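Side-chain contact in phosphoribosylformylglycinamidine synthase 2 (Thermus thermophilus, PDB 3VIU), which belongs to the PurM-like (AIR synthase-related) family and binds adenosine-5'-diphosphate and a magnesium ion: residues A[30-35]-A[295-300]. Residues are numbered along the deposited sequence; the frame is centred on the assembly and turned at random.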
loop_
_atom_site.group_PDB
_atom_site.type_symbol
_atom_site.label_atom_id
_atom_site.label_comp_id
_atom_site.label_asym_id
_atom_site.label_seq_id
_atom_site.Cartn_x
_atom_site.Cartn_y
_atom_site.Cartn_z
ATOM N N GLU A 30 24.480 -18.988 15.305
ATOM C CA GLU A 30 23.758 -19.568 14.182
ATOM C C GLU A 30 22.291 -19.826 14.535
ATOM O O GLU A 30 21.395 -19.630 13.705
ATOM C CB GLU A 30 24.446 -20.866 13.742
ATOM C CG GLU A 30 25.812 -20.628 13.107
ATOM C CD GLU A 30 26.579 -21.905 12.822
ATOM O OE1 GLU A 30 27.513 -21.856 11.991
ATOM O OE2 GLU A 30 26.259 -22.950 13.432
ATOM N N LEU A 31 22.045 -20.253 15.771
ATOM C CA LEU A 31 20.684 -20.519 16.205
ATOM C C LEU A 31 19.890 -19.217 16.145
ATOM O O LEU A 31 18.778 -19.176 15.612
ATOM C CB LEU A 31 20.668 -21.065 17.634
ATOM C CG LEU A 31 19.785 -22.293 17.899
ATOM C CD1 LEU A 31 19.683 -22.503 19.396
ATOM C CD2 LEU A 31 18.397 -22.107 17.313
ATOM N N LEU A 32 20.470 -18.152 16.693
ATOM C CA LEU A 32 19.822 -16.849 16.700
ATOM C C LEU A 32 19.532 -16.364 15.279
ATOM O O LEU A 32 18.525 -15.698 15.042
ATOM C CB LEU A 32 20.690 -15.839 17.466
ATOM C CG LEU A 32 20.332 -15.581 18.943
ATOM C CD1 LEU A 32 19.773 -16.828 19.587
ATOM C CD2 LEU A 32 21.565 -15.105 19.698
ATOM N N LEU A 33 20.402 -16.708 14.333
ATOM C CA LEU A 33 20.197 -16.307 12.946
ATOM C C LEU A 33 18.935 -16.972 12.379
ATOM O O LEU A 33 18.111 -16.321 11.723
ATOM C CB LEU A 33 21.416 -16.686 12.091
ATOM C CG LEU A 33 22.771 -16.027 12.410
ATOM C CD1 LEU A 33 23.817 -16.508 11.411
ATOM C CD2 LEU A 33 22.658 -14.510 12.356
ATOM N N PHE A 34 18.783 -18.269 12.631
ATOM C CA PHE A 34 17.617 -18.988 12.140
ATOM C C PHE A 34 16.324 -18.499 12.779
ATOM O O PHE A 34 15.320 -18.316 12.094
ATOM C CB PHE A 34 17.765 -20.491 12.376
ATOM C CG PHE A 34 18.584 -21.185 11.330
ATOM C CD1 PHE A 34 19.931 -21.460 11.545
ATOM C CD2 PHE A 34 18.014 -21.543 10.113
ATOM C CE1 PHE A 34 20.697 -22.084 10.557
ATOM C CE2 PHE A 34 18.769 -22.161 9.126
ATOM C CZ PHE A 34 20.112 -22.433 9.347
ATOM N N LYS A 35 16.349 -18.285 14.090
ATOM C CA LYS A 35 15.162 -17.816 14.786
ATOM C C LYS A 35 14.565 -16.624 14.043
ATOM O O LYS A 35 13.350 -16.540 13.867
ATOM C CB LYS A 35 15.496 -17.411 16.227
ATOM C CG LYS A 35 14.279 -16.921 17.016
ATOM C CD LYS A 35 14.648 -16.334 18.379
ATOM C CE LYS A 35 15.465 -15.048 18.238
ATOM N NZ LYS A 35 15.708 -14.367 19.551
ATOM N N THR A 295 28.367 -7.799 20.847
ATOM C CA THR A 295 28.644 -9.192 20.542
ATOM C C THR A 295 28.312 -9.546 19.092
ATOM O O THR A 295 27.595 -8.810 18.406
ATOM C CB THR A 295 27.852 -10.108 21.472
ATOM O OG1 THR A 295 26.450 -9.844 21.326
ATOM C CG2 THR A 295 28.259 -9.859 22.906
ATOM N N PRO A 296 28.845 -10.674 18.599
ATOM C CA PRO A 296 28.560 -11.064 17.217
ATOM C C PRO A 296 27.074 -11.043 16.841
ATOM O O PRO A 296 26.701 -10.393 15.868
ATOM C CB PRO A 296 29.188 -12.450 17.125
ATOM C CG PRO A 296 30.415 -12.283 17.971
ATOM C CD PRO A 296 29.879 -11.547 19.186
ATOM N N GLU A 297 26.225 -11.723 17.607
ATOM C CA GLU A 297 24.799 -11.743 17.282
ATOM C C GLU A 297 24.167 -10.348 17.269
ATOM O O GLU A 297 23.294 -10.072 16.452
ATOM C CB GLU A 297 24.017 -12.674 18.230
ATOM C CG GLU A 297 23.972 -12.274 19.698
ATOM C CD GLU A 297 25.222 -12.675 20.465
ATOM O OE1 GLU A 297 25.245 -12.482 21.701
ATOM O OE2 GLU A 297 26.180 -13.181 19.841
ATOM N N GLU A 298 24.618 -9.468 18.159
ATOM C CA GLU A 298 24.101 -8.100 18.214
ATOM C C GLU A 298 24.383 -7.348 16.919
ATOM O O GLU A 298 23.523 -6.633 16.404
ATOM C CB GLU A 298 24.730 -7.336 19.377
ATOM C CG GLU A 298 24.155 -7.701 20.729
ATOM C CD GLU A 298 24.901 -7.051 21.875
ATOM O OE1 GLU A 298 24.363 -7.064 23.000
ATOM O OE2 GLU A 298 26.025 -6.538 21.656
ATOM N N LEU A 299 25.592 -7.504 16.397
ATOM C CA LEU A 299 25.951 -6.832 15.160
ATOM C C LEU A 299 25.167 -7.444 14.013
ATOM O O LEU A 299 24.598 -6.731 13.183
ATOM C CB LEU A 299 27.458 -6.958 14.905
ATOM C CG LEU A 299 28.355 -6.225 15.919
ATOM C CD1 LEU A 299 29.804 -6.646 15.743
ATOM C CD2 LEU A 299 28.200 -4.717 15.745
ATOM N N LEU A 300 25.116 -8.771 13.993
ATOM C CA LEU A 300 24.417 -9.505 12.940
ATOM C C LEU A 300 22.910 -9.275 12.865
ATOM O O LEU A 300 22.340 -9.229 11.775
ATOM C CB LEU A 300 24.676 -11.005 13.092
ATOM C CG LEU A 300 26.060 -11.534 12.706
ATOM C CD1 LEU A 300 26.235 -12.933 13.252
ATOM C CD2 LEU A 300 26.204 -11.531 11.200
#
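Two leucines of helix 28-37, Leu32 and Leu33, meet Glu297 and Leu300 of the short helix 296-301, and the contact is made by carbon atoms throughout. At Leu32 the CD2 methyl presses on the aliphatic part of Glu297, 3.7 Å from its CG and 3.8 Å from its CB. One turn further along the second helix, CD2 of Leu33 reaches CD1 of Leu300 at 4.0 Å and lies almost as near to its CB. In both pairs the side chains run aslant to each other, methyl against methylene or methyl. The bend in the chain of Glu297 (chi2 -81°) turns the carboxylate away from Leu32, so that the glutamate offers carbon to the leucine.

The side-chain hydrogen bonds within the second segment gather at the start of helix 296-301 and do not link the two helices. Thr295, at the N-cap, receives Glu298 back onto its own amide: Thr295 N donates to Glu298 OE2 at 2.8 Å, approaching from above the carboxylate plane, one half of a capping-box arrangement, from the side chain of the third helical residue to the amide of the N-cap residue. The same OE2 forms a salt bridge with Arg206. Thr295 OG1 gives a weak hydrogen bond to Glu297 OE1.

Leu32 also touches Ile8 of helix 2-8, and Val345 of strand 342-347 touches Leu300. The arrangement is helix-to-helix apolar packing that joins the N-terminal linker-domain region to the first AIR synthase-related C-terminal domain.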